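Local coordinates for protein N-terminal acetyltransferase B complex subunit NAT3 (Candida albicans, PDB 5K04) that probably catalyses transfer of an acetyl group from acetyl-CoA to the N-terminal amine of proteins, as the GNAT-family subunit of the NatB complex, at residues Pro17-Asp21 with Pro22-Asn26; Phe7-Glu10 with Asp11-Glu14. All blocks are in the same frame, centred on the assembly; numbering follows the deposited sequence.

Interaction 1: Pro17-Asp21 with Pro22-Asn26; sequences PVNLD and PLTEN. With COA (coenzyme A), chain D.
Asp21 OD1 takes two donors: Leu23 N at 2.7 Å and the hydroxyl OG1 of Thr24 at 2.9 Å. They reach the oxygen from opposite faces of the carboxylate plane, each well out of it, so the group is held between them. The carboxylate folds over the following turn because chi1 (169°) turns CG away from the backbone N, while OD2 forms a salt bridge with Arg85. The backbone completes the motif, a type I beta turn from Asp21 to Thr24, closed by Thr24 N to Asp21 O at 3.1 Å; the side-chain bond from Leu23 N makes it an Asx turn too, and Pro22, with phi fixed by its ring, suits the second position. Through this turn the chain leaves helix 16-19 and passes the coenzyme A pocket of the GNAT fold, where Thr24 OG1 lies 3.5 Å from C6P of the cofactor and Leu23 CD1 3.6 Å from O5P. Back in helix 16-19, Asn19 ND2 donates to Asn26 OD1 at 3.1 Å, in the carbonyl plane and on a lone pair, with the two amides turned 71° apart. Asn19 OD1 bonds Tyr57 OH, and Lys149 NZ bonds the carbonyl oxygens of Asn19, Asp21 and Thr24.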
ATOM      1  N   PRO B  17     -10.652  -3.932  -0.992  1.00 41.70           N
ATOM      2  CA  PRO B  17     -12.058  -4.360  -1.105  1.00 41.92           C
ATOM      3  C   PRO B  17     -12.216  -5.652  -1.891  1.00 44.79           C
ATOM      4  O   PRO B  17     -13.092  -6.476  -1.591  1.00 27.24           O
ATOM      5  CB  PRO B  17     -12.726  -3.179  -1.825  1.00 34.54           C
ATOM      6  CG  PRO B  17     -11.887  -2.014  -1.484  1.00 35.49           C
ATOM      7  CD  PRO B  17     -10.478  -2.523  -1.416  1.00 33.62           C
ATOM      8  N   VAL B  18     -11.350  -5.862  -2.877  1.00 50.76           N
ATOM      9  CA  VAL B  18     -11.350  -7.101  -3.637  1.00 45.80           C
ATOM     10  C   VAL B  18     -10.506  -8.170  -2.942  1.00 40.36           C
ATOM     11  O   VAL B  18     -10.959  -9.302  -2.741  1.00 21.66           O
ATOM     12  CB  VAL B  18     -10.851  -6.817  -5.064  1.00 41.27           C
ATOM     13  CG1 VAL B  18     -10.642  -8.113  -5.825  1.00 42.30           C
ATOM     14  CG2 VAL B  18     -11.848  -5.932  -5.796  1.00 38.40           C
ATOM     15  N   ASN B  19      -9.276  -7.833  -2.558  1.00 43.75           N
ATOM     16  CA  ASN B  19      -8.322  -8.843  -2.100  1.00 42.46           C
ATOM     17  C   ASN B  19      -8.467  -9.204  -0.626  1.00 40.66           C
ATOM     18  O   ASN B  19      -7.696 -10.037  -0.135  1.00 31.24           O
ATOM     19  CB  ASN B  19      -6.898  -8.377  -2.397  1.00 41.15           C
ATOM     20  CG  ASN B  19      -6.491  -8.639  -3.854  1.00 45.03           C
ATOM     21  OD1 ASN B  19      -7.336  -8.921  -4.711  1.00 28.93           O
ATOM     22  ND2 ASN B  19      -5.189  -8.551  -4.131  1.00 48.00           N
ATOM     23  N   LEU B  20      -9.436  -8.617   0.083  1.00 49.25           N
ATOM     24  CA  LEU B  20      -9.793  -9.094   1.411  1.00 45.07           C
ATOM     25  C   LEU B  20     -10.861 -10.174   1.361  1.00 45.94           C
ATOM     26  O   LEU B  20     -11.181 -10.754   2.407  1.00 31.04           O
ATOM     27  CB  LEU B  20     -10.275  -7.941   2.300  1.00 38.09           C
ATOM     28  CG  LEU B  20      -9.193  -6.999   2.832  1.00 38.77           C
ATOM     29  CD1 LEU B  20      -9.785  -5.762   3.556  1.00 30.47           C
ATOM     30  CD2 LEU B  20      -8.267  -7.760   3.759  1.00 37.54           C
ATOM     31  N   ASP B  21     -11.416 -10.432   0.176  1.00 51.84           N
ATOM     32  CA  ASP B  21     -12.287 -11.580  -0.039  1.00 45.83           C
ATOM     33  C   ASP B  21     -11.554 -12.856   0.366  1.00 39.68           C
ATOM     34  O   ASP B  21     -10.364 -13.009   0.050  1.00 25.93           O
ATOM     35  CB  ASP B  21     -12.707 -11.653  -1.512  1.00 43.16           C
ATOM     36  CG  ASP B  21     -13.394 -12.959  -1.870  1.00 35.86           C
ATOM     37  OD1 ASP B  21     -12.692 -13.945  -2.158  1.00 29.95           O
ATOM     38  OD2 ASP B  21     -14.640 -12.994  -1.844  1.00 28.59           O
ATOM     39  N   PRO B  22     -12.237 -13.799   1.023  1.00 48.11           N
ATOM     40  CA  PRO B  22     -11.556 -14.963   1.612  1.00 39.63           C
ATOM     41  C   PRO B  22     -11.115 -16.021   0.614  1.00 41.70           C
ATOM     42  O   PRO B  22     -10.492 -17.006   1.027  1.00 34.03           O
ATOM     43  CB  PRO B  22     -12.618 -15.523   2.565  1.00 39.68           C
ATOM     44  CG  PRO B  22     -13.930 -15.191   1.879  1.00 42.69           C
ATOM     45  CD  PRO B  22     -13.698 -13.836   1.238  1.00 46.52           C
ATOM     46  N   LEU B  23     -11.436 -15.869  -0.674  1.00 48.12           N
ATOM     47  CA  LEU B  23     -10.977 -16.785  -1.714  1.00 49.09           C
ATOM     48  C   LEU B  23      -9.987 -16.116  -2.652  1.00 52.46           C
ATOM     49  O   LEU B  23      -9.569 -16.725  -3.644  1.00 39.82           O
ATOM     50  CB  LEU B  23     -12.165 -17.332  -2.508  1.00 51.21           C
ATOM     51  CG  LEU B  23     -13.197 -18.154  -1.715  1.00 53.69           C
ATOM     52  CD1 LEU B  23     -14.305 -18.605  -2.652  1.00 53.16           C
ATOM     53  CD2 LEU B  23     -12.563 -19.341  -0.994  1.00 43.74           C
ATOM     54  N   THR B  24      -9.594 -14.879  -2.349  1.00 49.41           N
ATOM     55  CA  THR B  24      -8.771 -14.066  -3.228  1.00 48.17           C
ATOM     56  C   THR B  24      -7.412 -13.887  -2.570  1.00 37.66           C
ATOM     57  O   THR B  24      -7.278 -13.154  -1.582  1.00 23.06           O
ATOM     58  CB  THR B  24      -9.429 -12.717  -3.501  1.00 49.07           C
ATOM     59  OG1 THR B  24     -10.744 -12.921  -4.029  1.00 36.38           O
ATOM     60  CG2 THR B  24      -8.576 -11.916  -4.485  1.00 47.65           C
ATOM     61  N   GLU B  25      -6.415 -14.565  -3.119  1.00 47.88           N
ATOM     62  CA  GLU B  25      -5.070 -14.506  -2.576  1.00 54.56           C
ATOM     63  C   GLU B  25      -4.478 -13.126  -2.811  1.00 46.35           C
ATOM     64  O   GLU B  25      -4.778 -12.456  -3.805  1.00 30.12           O
ATOM     65  CB  GLU B  25      -4.177 -15.571  -3.229  1.00 53.78           C
ATOM     66  CG  GLU B  25      -4.764 -16.989  -3.281  1.00 52.13           C
ATOM     67  CD  GLU B  25      -4.703 -17.729  -1.948  1.00 55.73           C
ATOM     68  OE1 GLU B  25      -4.205 -17.156  -0.944  1.00 48.82           O
ATOM     69  OE2 GLU B  25      -5.157 -18.894  -1.914  1.00 53.16           O
ATOM     70  N   ASN B  26      -3.615 -12.701  -1.904  1.00 48.27           N
ATOM     71  CA  ASN B  26      -2.805 -11.521  -2.166  1.00 47.54           C
ATOM     72  C   ASN B  26      -1.371 -11.999  -2.318  1.00 46.36           C
ATOM     73  O   ASN B  26      -0.741 -12.425  -1.344  1.00 34.84           O
ATOM     74  CB  ASN B  26      -2.943 -10.451  -1.089  1.00 54.20           C
ATOM     75  CG  ASN B  26      -2.250  -9.156  -1.494  1.00 61.56           C
ATOM     76  OD1 ASN B  26      -2.813  -8.346  -2.221  1.00 50.78           O
ATOM     77  ND2 ASN B  26      -1.002  -8.981  -1.058  1.00 65.30           N
TER
HETATM   78  N1A COA D 202     -23.722 -18.393  -6.159  1.00 77.18           N
HETATM   79  C2A COA D 202     -24.442 -19.337  -7.071  1.00 82.88           C
HETATM   80  N3A COA D 202     -23.937 -19.145  -8.493  1.00 91.95           N
HETATM   81  C4A COA D 202     -22.967 -18.136  -8.972  1.00 83.89           C
HETATM   82  C5A COA D 202     -22.309 -17.073  -7.953  1.00 83.93           C
HETATM   83  C6A COA D 202     -22.708 -17.297  -6.441  1.00 79.97           C
HETATM   84  N6A COA D 202     -22.151 -16.559  -5.357  1.00 84.72           N
HETATM   85  N7A COA D 202     -21.206 -16.229  -8.649  1.00 88.51           N
HETATM   86  C8A COA D 202     -20.992 -16.657 -10.145  1.00 83.02           C
HETATM   87  N9A COA D 202     -22.103 -17.861 -10.174  1.00 72.76           N
HETATM   88  C1B COA D 202     -22.111 -18.788 -11.510  1.00 66.11           C
HETATM   89  C2B COA D 202     -23.516 -19.115 -12.106  1.00 63.07           C
HETATM   90  O2B COA D 202     -24.153 -20.394 -12.161  1.00 59.37           O
HETATM   91  C3B COA D 202     -23.437 -17.992 -13.114  1.00 55.30           C
HETATM   92  O3B COA D 202     -24.377 -17.473 -14.060  1.00 40.88           O
HETATM   93  P3B COA D 202     -25.773 -16.629 -14.161  1.00 29.07           P
HETATM   94  O7A COA D 202     -25.430 -15.337 -14.880  1.00 36.21           O
HETATM   95  O8A COA D 202     -26.668 -17.502 -15.051  1.00 40.27           O
HETATM   96  O9A COA D 202     -26.253 -16.427 -12.743  1.00 25.88           O
HETATM   97  C4B COA D 202     -21.856 -17.672 -13.292  1.00 46.32           C
HETATM   98  O4B COA D 202     -20.967 -18.404 -12.353  1.00 55.68           O
HETATM   99  C5B COA D 202     -21.409 -16.299 -13.924  1.00 46.73           C
HETATM  100  O5B COA D 202     -21.497 -15.050 -13.232  1.00 28.45           O
HETATM  101  P1A COA D 202     -20.873 -13.560 -13.179  1.00  8.41           P
HETATM  102  O1A COA D 202     -20.020 -13.400 -14.382  1.00 14.90           O
HETATM  103  O2A COA D 202     -22.000 -12.581 -13.050  1.00 22.31           O
HETATM  104  O3A COA D 202     -20.022 -13.565 -11.865  1.00 15.92           O
HETATM  105  P2A COA D 202     -19.367 -12.562 -10.787  1.00 11.63           P
HETATM  106  O4A COA D 202     -20.350 -12.422  -9.661  1.00 24.89           O
HETATM  107  O5A COA D 202     -18.916 -11.359 -11.456  1.00 15.74           O
HETATM  108  O6A COA D 202     -18.151 -13.471 -10.257  1.00 16.65           O
HETATM  109  CBP COA D 202     -16.587 -15.129  -8.885  1.00 47.53           C
HETATM  110  CCP COA D 202     -17.849 -14.840  -9.952  1.00 30.50           C
HETATM  111  CDP COA D 202     -16.452 -16.774  -8.561  1.00 39.07           C
HETATM  112  CEP COA D 202     -15.146 -14.506  -9.521  1.00 39.86           C
HETATM  113  CAP COA D 202     -16.942 -14.285  -7.407  1.00 44.20           C
HETATM  114  OAP COA D 202     -18.279 -14.303  -6.965  1.00 30.73           O
HETATM  115  C9P COA D 202     -15.656 -14.062  -6.462  1.00 50.73           C
HETATM  116  O9P COA D 202     -15.320 -14.894  -5.440  1.00 50.86           O
HETATM  117  N8P COA D 202     -14.511 -13.281  -7.090  1.00 47.18           N
HETATM  118  C7P COA D 202     -13.001 -13.686  -6.893  1.00 57.70           C
HETATM  119  C6P COA D 202     -12.702 -14.992  -6.068  1.00 64.99           C
HETATM  120  C5P COA D 202     -12.985 -16.518  -6.600  1.00 62.58           C
HETATM  121  O5P COA D 202     -13.757 -17.396  -5.949  1.00 67.23           O
HETATM  122  N4P COA D 202     -12.422 -16.847  -7.926  1.00 75.74           N
HETATM  123  C3P COA D 202     -12.629 -17.133  -9.329  1.00 68.80           C
HETATM  124  C2P COA D 202     -13.572 -18.085 -10.045  1.00 49.12           C
HETATM  125  S1P COA D 202     -13.423 -19.846  -9.996  1.00 21.15           S

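Interaction 2: Phe7-Glu10 with Asp11-Glu14; sequences FQME and DLFE
Asp11 reaches back to the residue before its 3-10 segment, where its OD2 accepts the backbone N-H of Gln8, N to OD2 2.9 Å, along a nearly straight bond (167°). That N-H meets the oxygen on its anti side, 29° out of the carboxylate plane; the other oxygen, OD1, is in a salt bridge with Lys45. In the main chain, Asp11 N bonds Gln8 O, Leu12 N bonds Met9 O at 3.0 Å, and Phe13 N bonds Glu10 O at 3.0 Å. This i to i+3 pattern marks residues 9-13 as a short 3-10 segment, which follows strand 3-6, an outermost strand of the GNAT sheet within this chain, and leads toward helix 16-19. The Phe7 ring receives a CH-pi contact over one face from Asp11 CB, 4.0 Å from its centroid. Apolar pairs involve Leu12: its CD2 meets the Phe7 ring edge in plane, 4.0 Å from CZ, and flexible Met9 bends at chi2 (43°) to run alongside it, CE lying 3.7 Å from CD1. Both touch Tyr32 of helix 29-38. Toward the Uncharacterized protein chain, the Glu10 carboxylate meets its Arg501, Gln8 NE2 donates to its Asn490 O, and Phe13's flat ring stacks with its Phe498.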
ATOM      1  N   PHE B   7      -3.857  -2.789 -15.824  1.00 37.63           N
ATOM      2  CA  PHE B   7      -3.464  -2.845 -14.436  1.00 37.72           C
ATOM      3  C   PHE B   7      -2.072  -2.244 -14.280  1.00 39.76           C
ATOM      4  O   PHE B   7      -1.196  -2.419 -15.138  1.00 28.27           O
ATOM      5  CB  PHE B   7      -3.505  -4.295 -13.961  1.00 37.26           C
ATOM      6  CG  PHE B   7      -3.383  -4.462 -12.484  1.00 40.88           C
ATOM      7  CD1 PHE B   7      -2.138  -4.564 -11.892  1.00 35.27           C
ATOM      8  CD2 PHE B   7      -4.518  -4.563 -11.681  1.00 37.36           C
ATOM      9  CE1 PHE B   7      -2.010  -4.754 -10.519  1.00 37.73           C
ATOM     10  CE2 PHE B   7      -4.394  -4.749 -10.312  1.00 45.24           C
ATOM     11  CZ  PHE B   7      -3.133  -4.838  -9.727  1.00 43.00           C
ATOM     12  N   GLN B   8      -1.889  -1.510 -13.191  1.00 43.65           N
ATOM     13  CA  GLN B   8      -0.609  -0.929 -12.836  1.00 39.71           C
ATOM     14  C   GLN B   8      -0.304  -1.300 -11.394  1.00 43.78           C
ATOM     15  O   GLN B   8      -1.210  -1.457 -10.572  1.00 30.68           O
ATOM     16  CB  GLN B   8      -0.605   0.610 -13.010  1.00 35.95           C
ATOM     17  CG  GLN B   8      -0.954   1.100 -14.420  1.00 32.82           C
ATOM     18  CD  GLN B   8       0.217   0.990 -15.396  1.00 38.16           C
ATOM     19  OE1 GLN B   8       1.358   0.738 -14.994  1.00 21.98           O
ATOM     20  NE2 GLN B   8      -0.063   1.193 -16.688  1.00 41.56           N
ATOM     21  N   MET B   9       0.996  -1.418 -11.108  1.00 47.40           N
ATOM     22  CA  MET B   9       1.489  -1.856  -9.809  1.00 38.33           C
ATOM     23  C   MET B   9       0.837  -1.125  -8.641  1.00 41.62           C
ATOM     24  O   MET B   9       0.530  -1.735  -7.609  1.00 27.74           O
ATOM     25  CB  MET B   9       3.005  -1.653  -9.768  1.00 42.64           C
ATOM     26  CG  MET B   9       3.718  -2.797  -9.131  1.00 42.08           C
ATOM     27  SD  MET B   9       3.038  -4.318  -9.686  1.00 22.03           S
ATOM     28  CE  MET B   9       3.779  -5.261  -8.479  1.00 32.76           C
ATOM     29  N   GLU B  10       0.659   0.197  -8.759  1.00 44.41           N
ATOM     30  CA  GLU B  10       0.143   0.962  -7.626  1.00 37.72           C
ATOM     31  C   GLU B  10      -1.323   0.669  -7.329  1.00 34.28           C
ATOM     32  O   GLU B  10      -1.783   0.980  -6.220  1.00 27.21           O
ATOM     33  CB  GLU B  10       0.353   2.455  -7.855  1.00 34.79           C
ATOM     34  CG  GLU B  10       1.781   2.903  -7.590  1.00 38.66           C
ATOM     35  CD  GLU B  10       2.047   4.284  -8.135  1.00 42.61           C
ATOM     36  OE1 GLU B  10       2.098   4.401  -9.376  1.00 35.16           O
ATOM     37  OE2 GLU B  10       2.180   5.250  -7.337  1.00 38.23           O
ATOM     38  N   ASP B  11      -2.052   0.049  -8.273  1.00 39.34           N
ATOM     39  CA  ASP B  11      -3.393  -0.460  -7.987  1.00 34.62           C
ATOM     40  C   ASP B  11      -3.383  -1.396  -6.783  1.00 35.31           C
ATOM     41  O   ASP B  11      -4.402  -1.549  -6.102  1.00 22.31           O
ATOM     42  CB  ASP B  11      -3.972  -1.211  -9.203  1.00 31.86           C
ATOM     43  CG  ASP B  11      -4.382  -0.286 -10.357  1.00 35.00           C
ATOM     44  OD1 ASP B  11      -4.989   0.787 -10.098  1.00 37.07           O
ATOM     45  OD2 ASP B  11      -4.108  -0.636 -11.531  1.00 26.34           O
ATOM     46  N   LEU B  12      -2.249  -2.054  -6.522  1.00 39.08           N
ATOM     47  CA  LEU B  12      -2.169  -2.960  -5.376  1.00 40.00           C
ATOM     48  C   LEU B  12      -2.502  -2.259  -4.063  1.00 39.72           C
ATOM     49  O   LEU B  12      -2.943  -2.904  -3.106  1.00 25.90           O
ATOM     50  CB  LEU B  12      -0.773  -3.572  -5.288  1.00 34.41           C
ATOM     51  CG  LEU B  12      -0.500  -4.665  -6.320  1.00 41.62           C
ATOM     52  CD1 LEU B  12       0.912  -5.225  -6.181  1.00 47.47           C
ATOM     53  CD2 LEU B  12      -1.535  -5.763  -6.182  1.00 46.41           C
ATOM     54  N   PHE B  13      -2.275  -0.945  -3.987  1.00 46.68           N
ATOM     55  CA  PHE B  13      -2.527  -0.207  -2.755  1.00 47.30           C
ATOM     56  C   PHE B  13      -4.015   0.033  -2.514  1.00 48.23           C
ATOM     57  O   PHE B  13      -4.398   0.397  -1.394  1.00 35.80           O
ATOM     58  CB  PHE B  13      -1.796   1.138  -2.790  1.00 45.74           C
ATOM     59  CG  PHE B  13      -0.283   1.034  -2.706  1.00 44.44           C
ATOM     60  CD1 PHE B  13       0.335   0.411  -1.624  1.00 41.34           C
ATOM     61  CD2 PHE B  13       0.522   1.597  -3.690  1.00 33.91           C
ATOM     62  CE1 PHE B  13       1.730   0.346  -1.533  1.00 39.75           C
ATOM     63  CE2 PHE B  13       1.911   1.533  -3.609  1.00 38.91           C
ATOM     64  CZ  PHE B  13       2.520   0.908  -2.531  1.00 36.26           C
ATOM     65  N   GLU B  14      -4.859  -0.159  -3.532  1.00 48.36           N
ATOM     66  CA  GLU B  14      -6.267   0.222  -3.461  1.00 48.45           C
ATOM     67  C   GLU B  14      -7.195  -0.961  -3.706  1.00 40.28           C
ATOM     68  O   GLU B  14      -8.384  -0.773  -3.975  1.00 33.45           O
ATOM     69  CB  GLU B  14      -6.538   1.361  -4.443  1.00 41.34           C
ATOM     70  CG  GLU B  14      -5.879   2.668  -3.989  1.00 56.62           C
ATOM     71  CD  GLU B  14      -5.851   3.732  -5.066  1.00 70.52           C
ATOM     72  OE1 GLU B  14      -6.235   3.431  -6.216  1.00 74.33           O
ATOM     73  OE2 GLU B  14      -5.442   4.870  -4.765  1.00 71.42           O
TER

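How the interactions relate
Interaction 2 and interaction 1 follow each other along the chain: interaction 2 comes before helix 16-19, and interaction 1 includes its last residues and the loop after it. Their centres are 14 Å apart, with no touch beyond adjoining in sequence. Both meet Tyr32 of helix 29-38 and both face the Uncharacterized protein chain. Interaction 1 is the more buried: most of its polar groups find partners in this chain, with Arg438 of the partner subunit taking Asn26 O, and its loop borders coenzyme A. Interaction 2 is partly buried and lies away from the annotated sites; Met9 and Leu12 reach helix 29-38, while Glu10, Gln8 and the Phe13 ring meet the partner subunit. In each an aspartate ties a backbone N-H, reaching forward to Leu23 or back to Gln8.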